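Local coordinates for DPS Protein (Brevibacillus brevis, PDB 1N1Q) that probably protects DNA during starvation by condensing it and by oxidising iron(II) with hydrogen peroxide and storing it as mineral inside a hollow dodecamer, at residues K45-E48 and L49-A53; L27-F30 and H31-N35; G90-A93 and A94-V97; H56-T59 and L60-V64; A121-E124 and A125-D128. All coordinates share one frame; numbering follows the deposited sequence.

Interaction 1: residues K45-E48 and L49-A53; sequences KFEE and LYTEA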
loop_
_atom_site.group_PDB
_atom_site.type_symbol
_atom_site.label_atom_id
_atom_site.label_comp_id
_atom_site.label_asym_id
_atom_site.label_seq_id
_atom_site.Cartn_x
_atom_site.Cartn_y
_atom_site.Cartn_z
ATOM N N LYS A 45 20.460 -0.091 -19.346
ATOM C CA LYS A 45 20.776 1.314 -19.593
ATOM C C LYS A 45 19.510 2.141 -19.796
ATOM O O LYS A 45 19.343 3.216 -19.214
ATOM C CB LYS A 45 21.648 1.462 -20.843
ATOM C CG LYS A 45 22.261 2.848 -20.978
ATOM C CD LYS A 45 23.476 2.949 -20.066
ATOM C CE LYS A 45 23.465 4.203 -19.229
ATOM N NZ LYS A 45 24.640 4.204 -18.315
ATOM N N PHE A 46 18.620 1.637 -20.639
ATOM C CA PHE A 46 17.380 2.340 -20.918
ATOM C C PHE A 46 16.498 2.505 -19.678
ATOM O O PHE A 46 15.774 3.495 -19.563
ATOM C CB PHE A 46 16.643 1.632 -22.057
ATOM C CG PHE A 46 17.364 1.724 -23.390
ATOM C CD1 PHE A 46 17.414 0.634 -24.253
ATOM C CD2 PHE A 46 18.000 2.899 -23.771
ATOM C CE1 PHE A 46 18.086 0.715 -25.472
ATOM C CE2 PHE A 46 18.675 2.991 -24.989
ATOM C CZ PHE A 46 18.721 1.898 -25.843
ATOM N N GLU A 47 16.558 1.556 -18.746
ATOM C CA GLU A 47 15.772 1.693 -17.518
ATOM C C GLU A 47 16.378 2.842 -16.704
ATOM O O GLU A 47 15.663 3.676 -16.156
ATOM C CB GLU A 47 15.790 0.415 -16.671
ATOM C CG GLU A 47 15.311 0.677 -15.234
ATOM C CD GLU A 47 15.228 -0.570 -14.375
ATOM O OE1 GLU A 47 16.002 -1.519 -14.606
ATOM O OE2 GLU A 47 14.390 -0.593 -13.451
ATOM N N GLU A 48 17.704 2.863 -16.626
ATOM C CA GLU A 48 18.420 3.907 -15.908
ATOM C C GLU A 48 17.984 5.270 -16.455
ATOM O O GLU A 48 17.707 6.206 -15.698
ATOM C CB GLU A 48 19.931 3.741 -16.115
ATOM C CG GLU A 48 20.788 4.839 -15.482
ATOM C CD GLU A 48 22.241 4.800 -15.955
ATOM O OE1 GLU A 48 22.717 3.718 -16.372
ATOM O OE2 GLU A 48 22.918 5.846 -15.896
ATOM N N LEU A 49 17.913 5.364 -17.780
ATOM C CA LEU A 49 17.532 6.609 -18.437
ATOM C C LEU A 49 16.059 6.994 -18.265
ATOM O O LEU A 49 15.758 8.168 -18.061
ATOM C CB LEU A 49 17.912 6.559 -19.927
ATOM C CG LEU A 49 19.425 6.454 -20.196
ATOM C CD1 LEU A 49 19.690 6.352 -21.691
ATOM C CD2 LEU A 49 20.142 7.667 -19.608
ATOM N N TYR A 50 15.129 6.045 -18.343
ATOM C CA TYR A 50 13.744 6.463 -18.154
ATOM C C TYR A 50 13.491 6.788 -16.686
ATOM O O TYR A 50 12.618 7.592 -16.360
ATOM C CB TYR A 50 12.725 5.443 -18.721
ATOM C CG TYR A 50 12.568 4.086 -18.050
ATOM C CD1 TYR A 50 12.146 3.966 -16.723
ATOM C CD2 TYR A 50 12.728 2.913 -18.793
ATOM C CE1 TYR A 50 11.883 2.709 -16.161
ATOM C CE2 TYR A 50 12.467 1.662 -18.244
ATOM C CZ TYR A 50 12.043 1.566 -16.935
ATOM O OH TYR A 50 11.771 0.321 -16.415
ATOM N N THR A 51 14.276 6.191 -15.797
ATOM C CA THR A 51 14.136 6.476 -14.375
ATOM C C THR A 51 14.558 7.931 -14.170
ATOM O O THR A 51 13.928 8.669 -13.418
ATOM C CB THR A 51 15.023 5.544 -13.525
ATOM O OG1 THR A 51 14.591 4.186 -13.709
ATOM C CG2 THR A 51 14.927 5.916 -12.050
ATOM N N GLU A 52 15.618 8.344 -14.857
ATOM C CA GLU A 52 16.072 9.728 -14.766
ATOM C C GLU A 52 15.014 10.629 -15.409
ATOM O O GLU A 52 14.744 11.730 -14.923
ATOM C CB GLU A 52 17.430 9.915 -15.469
ATOM C CG GLU A 52 18.622 9.477 -14.617
ATOM C CD GLU A 52 19.959 9.697 -15.290
ATOM O OE1 GLU A 52 20.001 10.300 -16.384
ATOM O OE2 GLU A 52 20.984 9.269 -14.720
ATOM N N ALA A 53 14.409 10.153 -16.495
ATOM C CA ALA A 53 13.376 10.913 -17.196
ATOM C C ALA A 53 12.242 11.232 -16.233
ATOM O O ALA A 53 11.754 12.368 -16.169
ATOM C CB ALA A 53 12.842 10.110 -18.378
#

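Interaction 2: residues L27-F30 and H31-N35; sequences LHNF and HWNVN. With FEO (mu-oxo-diiron), chain F.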
loop_
_atom_site.group_PDB
_atom_site.type_symbol
_atom_site.label_atom_id
_atom_site.label_comp_id
_atom_site.label_asym_id
_atom_site.label_seq_id
_atom_site.Cartn_x
_atom_site.Cartn_y
_atom_site.Cartn_z
ATOM N N LEU A 27 12.051 5.818 -24.051
ATOM C CA LEU A 27 13.084 5.023 -23.406
ATOM C C LEU A 27 12.524 3.666 -22.969
ATOM O O LEU A 27 13.239 2.659 -22.959
ATOM C CB LEU A 27 13.659 5.795 -22.222
ATOM C CG LEU A 27 14.455 7.023 -22.688
ATOM C CD1 LEU A 27 14.723 7.956 -21.521
ATOM C CD2 LEU A 27 15.772 6.563 -23.333
ATOM N N HIS A 28 11.244 3.643 -22.613
ATOM C CA HIS A 28 10.575 2.396 -22.238
ATOM C C HIS A 28 10.495 1.556 -23.505
ATOM O O HIS A 28 10.698 0.347 -23.479
ATOM C CB HIS A 28 9.155 2.673 -21.718
ATOM C CG HIS A 28 9.073 2.812 -20.229
ATOM N ND1 HIS A 28 9.002 1.727 -19.381
ATOM C CD2 HIS A 28 9.056 3.909 -19.434
ATOM C CE1 HIS A 28 8.940 2.148 -18.131
ATOM N NE2 HIS A 28 8.970 3.468 -18.135
ATOM N N ASN A 29 10.208 2.221 -24.618
ATOM C CA ASN A 29 10.101 1.547 -25.912
ATOM C C ASN A 29 11.392 0.798 -26.211
ATOM O O ASN A 29 11.374 -0.379 -26.553
ATOM C CB ASN A 29 9.824 2.566 -27.023
ATOM C CG ASN A 29 9.552 1.911 -28.366
ATOM O OD1 ASN A 29 10.375 1.153 -28.878
ATOM N ND2 ASN A 29 8.391 2.208 -28.948
ATOM N N PHE A 30 12.516 1.488 -26.067
ATOM C CA PHE A 30 13.819 0.892 -26.315
ATOM C C PHE A 30 14.144 -0.182 -25.268
ATOM O O PHE A 30 14.730 -1.229 -25.583
ATOM C CB PHE A 30 14.888 1.990 -26.325
ATOM C CG PHE A 30 14.739 2.972 -27.465
ATOM C CD1 PHE A 30 15.515 4.128 -27.520
ATOM C CD2 PHE A 30 13.829 2.732 -28.493
ATOM C CE1 PHE A 30 15.386 5.032 -28.580
ATOM C CE2 PHE A 30 13.693 3.626 -29.556
ATOM C CZ PHE A 30 14.475 4.779 -29.600
ATOM N N HIS A 31 13.748 0.082 -24.027
ATOM C CA HIS A 31 13.959 -0.845 -22.915
ATOM C C HIS A 31 13.288 -2.177 -23.247
ATOM O O HIS A 31 13.849 -3.253 -23.029
ATOM C CB HIS A 31 13.332 -0.237 -21.659
ATOM C CG HIS A 31 13.317 -1.140 -20.461
ATOM N ND1 HIS A 31 14.442 -1.413 -19.711
ATOM C CD2 HIS A 31 12.293 -1.777 -19.845
ATOM C CE1 HIS A 31 14.111 -2.173 -18.683
ATOM N NE2 HIS A 31 12.812 -2.409 -18.741
ATOM N N TRP A 32 12.086 -2.081 -23.807
ATOM C CA TRP A 32 11.292 -3.249 -24.164
ATOM C C TRP A 32 11.678 -3.960 -25.459
ATOM O O TRP A 32 11.790 -5.177 -25.500
ATOM C CB TRP A 32 9.811 -2.869 -24.281
ATOM C CG TRP A 32 9.196 -2.339 -23.023
ATOM C CD1 TRP A 32 9.468 -2.746 -21.747
ATOM C CD2 TRP A 32 8.172 -1.340 -22.917
ATOM N NE1 TRP A 32 8.682 -2.063 -20.854
ATOM C CE2 TRP A 32 7.875 -1.193 -21.543
ATOM C CE3 TRP A 32 7.477 -0.554 -23.850
ATOM C CZ2 TRP A 32 6.909 -0.291 -21.073
ATOM C CZ3 TRP A 32 6.517 0.347 -23.385
ATOM C CH2 TRP A 32 6.243 0.469 -22.005
ATOM N N ASN A 33 11.886 -3.191 -26.518
ATOM C CA ASN A 33 12.172 -3.758 -27.828
ATOM C C ASN A 33 13.613 -4.032 -28.240
ATOM O O ASN A 33 13.842 -4.667 -29.277
ATOM C CB ASN A 33 11.498 -2.897 -28.900
ATOM C CG ASN A 33 9.995 -2.829 -28.724
ATOM O OD1 ASN A 33 9.322 -3.856 -28.660
ATOM N ND2 ASN A 33 9.461 -1.621 -28.645
ATOM N N VAL A 34 14.583 -3.580 -27.453
ATOM C CA VAL A 34 15.970 -3.830 -27.813
ATOM C C VAL A 34 16.220 -5.341 -27.833
ATOM O O VAL A 34 15.570 -6.097 -27.112
ATOM C CB VAL A 34 16.942 -3.169 -26.808
ATOM C CG1 VAL A 34 16.824 -3.837 -25.435
ATOM C CG2 VAL A 34 18.378 -3.262 -27.324
ATOM N N ASN A 35 17.139 -5.780 -28.682
ATOM C CA ASN A 35 17.492 -7.190 -28.771
ATOM C C ASN A 35 18.918 -7.303 -29.306
ATOM O O ASN A 35 19.547 -6.296 -29.636
ATOM C CB ASN A 35 16.518 -7.970 -29.671
ATOM C CG ASN A 35 16.574 -7.538 -31.127
ATOM O OD1 ASN A 35 17.602 -7.080 -31.615
ATOM N ND2 ASN A 35 15.457 -7.697 -31.832
HETATM FE FE1 FEO F . 11.373 -3.384 -17.422
HETATM FE FE2 FEO F . 12.853 -5.834 -15.744
HETATM O O FEO F . 12.611 -3.817 -15.963
HETATM O O HOH W 1 12.861 -7.198 -17.418
#

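Interaction 3: residues G90-A93 and A94-V97; sequences GESA and AEMV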
loop_
_atom_site.group_PDB
_atom_site.type_symbol
_atom_site.label_atom_id
_atom_site.label_comp_id
_atom_site.label_asym_id
_atom_site.label_seq_id
_atom_site.Cartn_x
_atom_site.Cartn_y
_atom_site.Cartn_z
ATOM N N GLY A 90 10.745 0.017 -35.097
ATOM C CA GLY A 90 11.642 -0.908 -35.766
ATOM C C GLY A 90 13.130 -0.614 -35.613
ATOM O O GLY A 90 13.939 -1.130 -36.388
ATOM N N GLU A 91 13.511 0.193 -34.624
ATOM C CA GLU A 91 14.926 0.504 -34.434
ATOM C C GLU A 91 15.745 -0.706 -34.004
ATOM O O GLU A 91 15.307 -1.513 -33.196
ATOM C CB GLU A 91 15.118 1.594 -33.376
ATOM C CG GLU A 91 14.534 2.948 -33.738
ATOM C CD GLU A 91 13.117 3.111 -33.258
ATOM O OE1 GLU A 91 12.424 2.091 -33.078
ATOM O OE2 GLU A 91 12.688 4.263 -33.063
ATOM N N SER A 92 16.945 -0.821 -34.557
ATOM C CA SER A 92 17.857 -1.894 -34.183
ATOM C C SER A 92 18.496 -1.391 -32.889
ATOM O O SER A 92 18.347 -0.228 -32.541
ATOM C CB SER A 92 18.939 -2.082 -35.248
ATOM O OG SER A 92 19.797 -0.958 -35.288
ATOM N N ALA A 93 19.217 -2.256 -32.187
ATOM C CA ALA A 93 19.862 -1.854 -30.937
ATOM C C ALA A 93 20.756 -0.631 -31.141
ATOM O O ALA A 93 20.696 0.334 -30.372
ATOM C CB ALA A 93 20.681 -3.007 -30.374
ATOM N N ALA A 94 21.569 -0.664 -32.191
ATOM C CA ALA A 94 22.465 0.450 -32.482
ATOM C C ALA A 94 21.700 1.726 -32.814
ATOM O O ALA A 94 22.097 2.817 -32.410
ATOM C CB ALA A 94 23.399 0.082 -33.630
ATOM N N GLU A 95 20.602 1.586 -33.549
ATOM C CA GLU A 95 19.803 2.750 -33.918
ATOM C C GLU A 95 19.129 3.354 -32.686
ATOM O O GLU A 95 18.894 4.562 -32.631
ATOM C CB GLU A 95 18.774 2.373 -34.987
ATOM C CG GLU A 95 19.426 1.920 -36.293
ATOM C CD GLU A 95 18.421 1.511 -37.355
ATOM O OE1 GLU A 95 17.431 0.838 -37.009
ATOM O OE2 GLU A 95 18.632 1.847 -38.539
ATOM N N MET A 96 18.832 2.514 -31.695
ATOM C CA MET A 96 18.228 3.003 -30.456
ATOM C C MET A 96 19.241 3.889 -29.734
ATOM O O MET A 96 18.916 5.001 -29.311
ATOM C CB MET A 96 17.833 1.843 -29.537
ATOM C CG MET A 96 16.659 1.033 -30.029
ATOM S SD MET A 96 16.254 -0.309 -28.902
ATOM C CE MET A 96 14.923 -1.084 -29.775
ATOM N N VAL A 97 20.465 3.389 -29.585
ATOM C CA VAL A 97 21.516 4.153 -28.917
ATOM C C VAL A 97 21.760 5.441 -29.697
ATOM O O VAL A 97 21.824 6.530 -29.124
ATOM C CB VAL A 97 22.836 3.350 -28.848
ATOM C CG1 VAL A 97 23.933 4.193 -28.219
ATOM C CG2 VAL A 97 22.617 2.074 -28.043
#

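Interaction 4: residues H56-T59 and L60-V64; sequences HIDT and LAERV. With FEO (mu-oxo-diiron), chain E.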
loop_
_atom_site.group_PDB
_atom_site.type_symbol
_atom_site.label_atom_id
_atom_site.label_comp_id
_atom_site.label_asym_id
_atom_site.label_seq_id
_atom_site.Cartn_x
_atom_site.Cartn_y
_atom_site.Cartn_z
ATOM N N HIS A 56 13.211 14.071 -14.084
ATOM C CA HIS A 56 13.220 15.363 -14.760
ATOM C C HIS A 56 11.790 15.888 -14.899
ATOM O O HIS A 56 11.538 17.076 -14.690
ATOM C CB HIS A 56 13.858 15.254 -16.152
ATOM C CG HIS A 56 15.285 14.790 -16.132
ATOM N ND1 HIS A 56 16.208 15.251 -15.217
ATOM C CD2 HIS A 56 15.954 13.931 -16.938
ATOM C CE1 HIS A 56 17.382 14.695 -15.459
ATOM N NE2 HIS A 56 17.257 13.891 -16.498
ATOM N N ILE A 57 10.861 15.004 -15.253
ATOM C CA ILE A 57 9.469 15.401 -15.419
ATOM C C ILE A 57 8.957 16.125 -14.185
ATOM O O ILE A 57 8.390 17.215 -14.279
ATOM C CB ILE A 57 8.541 14.183 -15.640
ATOM C CG1 ILE A 57 8.910 13.454 -16.932
ATOM C CG2 ILE A 57 7.068 14.643 -15.667
ATOM C CD1 ILE A 57 8.546 14.233 -18.146
ATOM N N ASP A 58 9.151 15.501 -13.029
ATOM C CA ASP A 58 8.679 16.066 -11.775
ATOM C C ASP A 58 9.397 17.349 -11.359
ATOM O O ASP A 58 8.751 18.310 -10.947
ATOM C CB ASP A 58 8.785 15.025 -10.657
ATOM C CG ASP A 58 7.831 15.306 -9.500
ATOM O OD1 ASP A 58 6.643 15.553 -9.759
ATOM O OD2 ASP A 58 8.269 15.265 -8.334
ATOM N N THR A 59 10.721 17.379 -11.472
ATOM C CA THR A 59 11.466 18.579 -11.085
ATOM C C THR A 59 11.129 19.759 -11.993
ATOM O O THR A 59 10.926 20.877 -11.513
ATOM C CB THR A 59 12.996 18.358 -11.122
ATOM O OG1 THR A 59 13.400 18.082 -12.469
ATOM C CG2 THR A 59 13.390 17.206 -10.235
ATOM N N LEU A 60 11.072 19.507 -13.299
ATOM C CA LEU A 60 10.751 20.557 -14.265
ATOM C C LEU A 60 9.348 21.117 -14.027
ATOM O O LEU A 60 9.160 22.332 -13.933
ATOM C CB LEU A 60 10.869 20.015 -15.700
ATOM C CG LEU A 60 12.300 19.750 -16.195
ATOM C CD1 LEU A 60 12.267 19.001 -17.516
ATOM C CD2 LEU A 60 13.038 21.075 -16.337
ATOM N N ALA A 61 8.363 20.232 -13.918
ATOM C CA ALA A 61 6.988 20.661 -13.693
ATOM C C ALA A 61 6.843 21.434 -12.382
ATOM O O ALA A 61 6.136 22.436 -12.307
ATOM C CB ALA A 61 6.066 19.456 -13.688
ATOM N N GLU A 62 7.513 20.968 -11.340
ATOM C CA GLU A 62 7.419 21.650 -10.061
ATOM C C GLU A 62 8.147 22.983 -10.037
ATOM O O GLU A 62 7.781 23.869 -9.266
ATOM C CB GLU A 62 7.873 20.717 -8.933
ATOM C CG GLU A 62 6.806 19.663 -8.683
ATOM C CD GLU A 62 7.158 18.649 -7.625
ATOM O OE1 GLU A 62 8.308 18.643 -7.141
ATOM O OE2 GLU A 62 6.269 17.843 -7.289
ATOM N N ARG A 63 9.148 23.136 -10.897
ATOM C CA ARG A 63 9.853 24.407 -10.985
ATOM C C ARG A 63 8.871 25.375 -11.661
ATOM O O ARG A 63 8.799 26.553 -11.304
ATOM C CB ARG A 63 11.145 24.265 -11.804
ATOM C CG ARG A 63 11.947 25.559 -11.941
ATOM C CD ARG A 63 12.317 26.139 -10.576
ATOM N NE ARG A 63 12.777 27.522 -10.680
ATOM C CZ ARG A 63 12.813 28.375 -9.664
ATOM N NH1 ARG A 63 12.424 27.990 -8.456
ATOM N NH2 ARG A 63 13.208 29.622 -9.864
ATOM N N VAL A 64 8.108 24.871 -12.632
ATOM C CA VAL A 64 7.113 25.698 -13.318
ATOM C C VAL A 64 6.138 26.236 -12.273
ATOM O O VAL A 64 5.830 27.425 -12.238
ATOM C CB VAL A 64 6.311 24.882 -14.367
ATOM C CG1 VAL A 64 5.074 25.670 -14.815
ATOM C CG2 VAL A 64 7.192 24.563 -15.571
HETATM FE FE1 FEO E . 6.541 15.806 -7.024
HETATM FE FE2 FEO E . 8.130 16.560 -4.183
HETATM O O FEO E . 7.315 15.226 -5.391
HETATM O O HOH W 2 6.516 16.701 -2.711
#

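Interaction 5: residues A121-E124 and A125-D128; sequences ADDE and ATAD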
loop_
_atom_site.group_PDB
_atom_site.type_symbol
_atom_site.label_atom_id
_atom_site.label_comp_id
_atom_site.label_asym_id
_atom_site.label_seq_id
_atom_site.Cartn_x
_atom_site.Cartn_y
_atom_site.Cartn_z
ATOM N N ALA A 121 15.943 36.697 -17.615
ATOM C CA ALA A 121 14.773 37.044 -16.825
ATOM C C ALA A 121 15.176 37.037 -15.357
ATOM O O ALA A 121 14.331 37.097 -14.472
ATOM C CB ALA A 121 13.657 36.040 -17.068
ATOM N N ASP A 122 16.481 36.963 -15.118
ATOM C CA ASP A 122 17.025 36.919 -13.771
ATOM C C ASP A 122 16.433 35.751 -12.982
ATOM O O ASP A 122 16.163 35.862 -11.785
ATOM C CB ASP A 122 16.773 38.240 -13.041
ATOM C CG ASP A 122 17.550 39.403 -13.654
ATOM O OD1 ASP A 122 18.722 39.199 -14.027
ATOM O OD2 ASP A 122 16.987 40.510 -13.763
ATOM N N ASP A 123 16.223 34.632 -13.667
ATOM C CA ASP A 123 15.697 33.435 -13.025
ATOM C C ASP A 123 16.842 32.417 -13.028
ATOM O O ASP A 123 16.831 31.443 -13.790
ATOM C CB ASP A 123 14.494 32.886 -13.793
ATOM C CG ASP A 123 13.849 31.700 -13.090
ATOM O OD1 ASP A 123 14.427 31.233 -12.081
ATOM O OD2 ASP A 123 12.786 31.233 -13.543
ATOM N N GLU A 124 17.829 32.675 -12.176
ATOM C CA GLU A 124 19.010 31.833 -12.054
ATOM C C GLU A 124 18.701 30.430 -11.547
ATOM O O GLU A 124 19.355 29.465 -11.949
ATOM C CB GLU A 124 20.009 32.488 -11.110
ATOM C CG GLU A 124 21.412 32.646 -11.666
ATOM C CD GLU A 124 21.489 33.669 -12.787
ATOM O OE1 GLU A 124 20.750 34.681 -12.722
ATOM O OE2 GLU A 124 22.299 33.467 -13.720
ATOM N N ALA A 125 17.712 30.316 -10.666
ATOM C CA ALA A 125 17.330 29.013 -10.118
ATOM C C ALA A 125 16.881 28.099 -11.250
ATOM O O ALA A 125 17.214 26.908 -11.272
ATOM C CB ALA A 125 16.207 29.177 -9.103
ATOM N N THR A 126 16.121 28.651 -12.191
ATOM C CA THR A 126 15.660 27.854 -13.316
ATOM C C THR A 126 16.850 27.474 -14.197
ATOM O O THR A 126 16.980 26.321 -14.614
ATOM C CB THR A 126 14.627 28.616 -14.158
ATOM O OG1 THR A 126 13.405 28.726 -13.417
ATOM C CG2 THR A 126 14.373 27.896 -15.481
ATOM N N ALA A 127 17.716 28.446 -14.469
ATOM C CA ALA A 127 18.891 28.203 -15.290
ATOM C C ALA A 127 19.740 27.091 -14.684
ATOM O O ALA A 127 20.216 26.205 -15.403
ATOM C CB ALA A 127 19.724 29.481 -15.423
ATOM N N ASP A 128 19.925 27.137 -13.367
ATOM C CA ASP A 128 20.728 26.136 -12.683
ATOM C C ASP A 128 20.160 24.723 -12.813
ATOM O O ASP A 128 20.907 23.770 -13.048
ATOM C CB ASP A 128 20.873 26.498 -11.206
ATOM C CG ASP A 128 21.887 25.618 -10.492
ATOM O OD1 ASP A 128 23.083 25.711 -10.821
ATOM O OD2 ASP A 128 21.479 24.828 -9.617
HETATM O O HOH W 3 16.076 32.175 -9.314
#

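Interaction 1: residues K45-E48 and L49-A53
On helix 39-66 of the ferritin-like four-helix bundle, Glu47 and Tyr50 meet beside the di-iron ferroxidase centre, whose pocket includes Tyr50. The phenol folds back over the preceding turn: CG of Tyr50 stands between the backbone N and the carbonyl carbon (chi1 69°), which lays one ring face against Glu47. CA of Glu47 makes a CH-pi contact there, 3.6 Å from the centroid of the Tyr50 ring, and Glu47 CG passes 3.7 Å from Tyr50 OH. The extended carboxylate arm of Glu47 runs across the phenol.

The carbonyl of Glu47 is gripped twice. Thr51 N and Thr51 OG1 reach Glu47 O from opposite faces of its plane, the hydroxyl at 2.7 Å and well above that plane, which fixes the rotation of the threonine. One turn round, Lys45 NZ forms a salt bridge to Glu48 OE1 at 2.8 Å. Glu48 and Glu52 lie side by side, with OE2 of Glu48 4.1 Å from OE2 of Glu52; the nearby lysine probably eases this like-charge approach, and Glu52 is also held by a hydrogen bond to His140.

On the inner side, Leu49 CD1 comes to the edge of the Phe46 ring. Phe46 packs on Met96 and Val100 of helix 93-120, Leu49 on His140 of helix 124-148, and Tyr50 on Leu27 and His28 of helix 4-33.

Interaction 2: residues L27-F30 and H31-N35
The indole of Trp32 lies back over His28: on one face it carries the carbonyl oxygen of His28, 2.9 Å above the ring plane and offset toward the rim, and His28 CB, 3.7 Å from the centroid of the Trp32 six-membered ring in a CH-pi contact. The imidazole of His28 itself meets the indole obliquely, the planes 47° apart. At the edge of the His31 ring, in its plane, are Trp32 NE1 and the bridging oxygen of the mu-oxo-diiron group. With CG opposite its own backbone N (chi1 173°), the His31 side chain reaches out from the helix and places NE2 2.2 Å from the first iron.

Further along, two amides cross with their planes 65° apart. Asn33 ND2 donates to Asn29 OD1 at 2.9 Å; the acceptor is in the amide plane of Asn33, but the donor stands above the carbonyl plane of Asn29. Helix 4-33 ends here, its last turn closed by Val34 N bonding to Phe30 O at 3.0 Å.

His31 ND1 bonds to the carbonyl oxygen of His43, which fixes the ring's rotation and directs NE2 to the metal. Asp58 and Glu62 of the second subunit complete the protein ligation of this iron, and Trp32 NE1 bonds to that Asp58. An imidazole nitrogen and two carboxylates thus share one metal across the subunit interface, and the indole serves as a second-shell donor that positions an iron ligand.

Interaction 3: residues G90-A93 and A94-V97
Ser92 and Glu95 hold each other by two reciprocal bonds. The backbone N of Glu95 donates to Ser92 OG at 3.2 Å, while the backbone N of Ser92 donates to Glu95 OE1 at 3.0 Å in a fairly straight bond (162°). That carboxylate oxygen is used on its anti side, with the donor 15° out of the carboxylate plane. The serine hydroxyl sits between its own backbone N and carbonyl carbon (chi1 67°), where it faces the first turn of the helix; Glu95 CG lies 3.1 Å from Ser92 OG, a close fit for the arm that carries the carboxylate back to the cap.

This is a capping box at the start of helix 93-120, with Ser92 as N-cap. It supplies acceptors for N-H groups that have no preceding turn to bond to. Helical bonding then takes over, with Met96 N bound to Ser92 O at 2.9 Å and Val97 N bound to Ala93 O.

Alongside the box, Met96 CG packs on Glu91 CB at 3.7 Å, and the extended thioether brings CE within 3.5 Å of Glu91 O. The Glu91 carboxylate turns away from the helix and accepts from the backbone N atoms of Thr88 and Gly89, tying the carboxylate back to the incoming loop. Met96 is wedged against Phe30 and Asn33 of helix 4-33 and Val34 just beyond it, while Val97 packs on Leu144 and Phe147 of helix 124-148.

Interaction 4: residues H56-T59 and L60-V64
Asp58 and Glu62, one helical turn apart, converge on a single iron of the mu-oxo-diiron group. Asp58 OD2 is 2.2 Å from the first iron and Glu62 OE2 2.1 Å from it. The carboxylates cross with their planes 59° apart, and Asp58 OD2 comes within 3.4 Å of Glu62 OE2, a closeness of two acidic oxygens that the shared cation would offset. Different first torsions bring them together: chi1 of -157° turns the short Asp58 arm toward the metal, whereas CG of Glu62 lies opposite its carbonyl carbon (chi1 -74°) and the longer chain then runs out straight.

Together they supply two of the three protein ligands to this iron in a ferroxidase centre of the Dps family, built between two subunits. His31 of the second subunit supplies the nitrogen ligand, and Asp58 OD1 has Trp32 of that subunit as its partner. The second iron is bound by a water at 2.2 Å.

The flank of helix 39-66 turned from the iron is packed closely. Leu60 folds over the preceding turn, with CG 3.2 Å from His56 O and CD1 4.3 Å from His56 CB; its branch is enclosed by Val17 and Trp20 of helix 4-33 and Met129 of helix 124-148. Nearer the subunit interface, Ala61 CB lies 3.3 Å from Ile57 O, and both residues pack against Trp32 of the second subunit. Thr59, by contrast, is exposed to solvent, and the bent chain of Arg63 leads away from the turn toward Asp123, its salt-bridge partner.

Interaction 5: residues A121-E124 and A125-D128
Hydrogen bonds to a carboxylate dominate the meeting of Asp123 and Thr126 at the start of helix 124-148. Asp123 is the N-cap: OD1 accepts from the backbone N of Thr126 at 3.1 Å, and OD2 accepts from Thr126 OG1 at 2.6 Å. Both donors approach from above the carboxylate plane, the amide 56° out of it. A chi1 of -175° carries the Asp123 carboxylate across the first turn, where each oxygen finds one donor of the same threonine.

Backbone bonds continue the helix, Ala127 N to Asp123 O at 3.2 Å and Asp128 N to Glu124 O at 2.8 Å. A water accepts from Ala125 N at 2.8 Å and donates weakly to Asp123 OD1. Just before, Asp122, with positive phi, is the C-prime residue of a Schellman motif that ends helix 93-120, so one helix stops and the next begins within a few residues.

Packing falls to the two buried residues: Thr126 lies on Val9 and Leu13 of helix 4-33, and Ala127 on Ala118 of helix 93-120. Among charges, Arg63 of helix 39-66 forms a salt bridge to Asp123 OD1 and bonds to Thr126 OG1. A negative carboxylate beside the helix N-terminus and an arginine is probably stabilised by both.

Overall arrangement
All five contacts lie along the helices of one four-helix bundle. Interactions 1 and 4 share helix 39-66, with centres about 17 Å apart; interaction 2 is the most buried, while 3 and 5 are partly exposed helix starts, about 36 Å apart between centres and on opposite sides of the chain's centre. Interactions 1, 2 and 3 touch one another through aromatic and methionine packing. Interactions 4 and 5 are joined by a salt bridge and a probable hydrogen bond from one arginine. Metal chemistry belongs to 2 and 4, which supply nitrogen and carboxylate ligands to separate di-iron sites, each completed by the second subunit; serine and aspartate caps serve 3 and 5 instead.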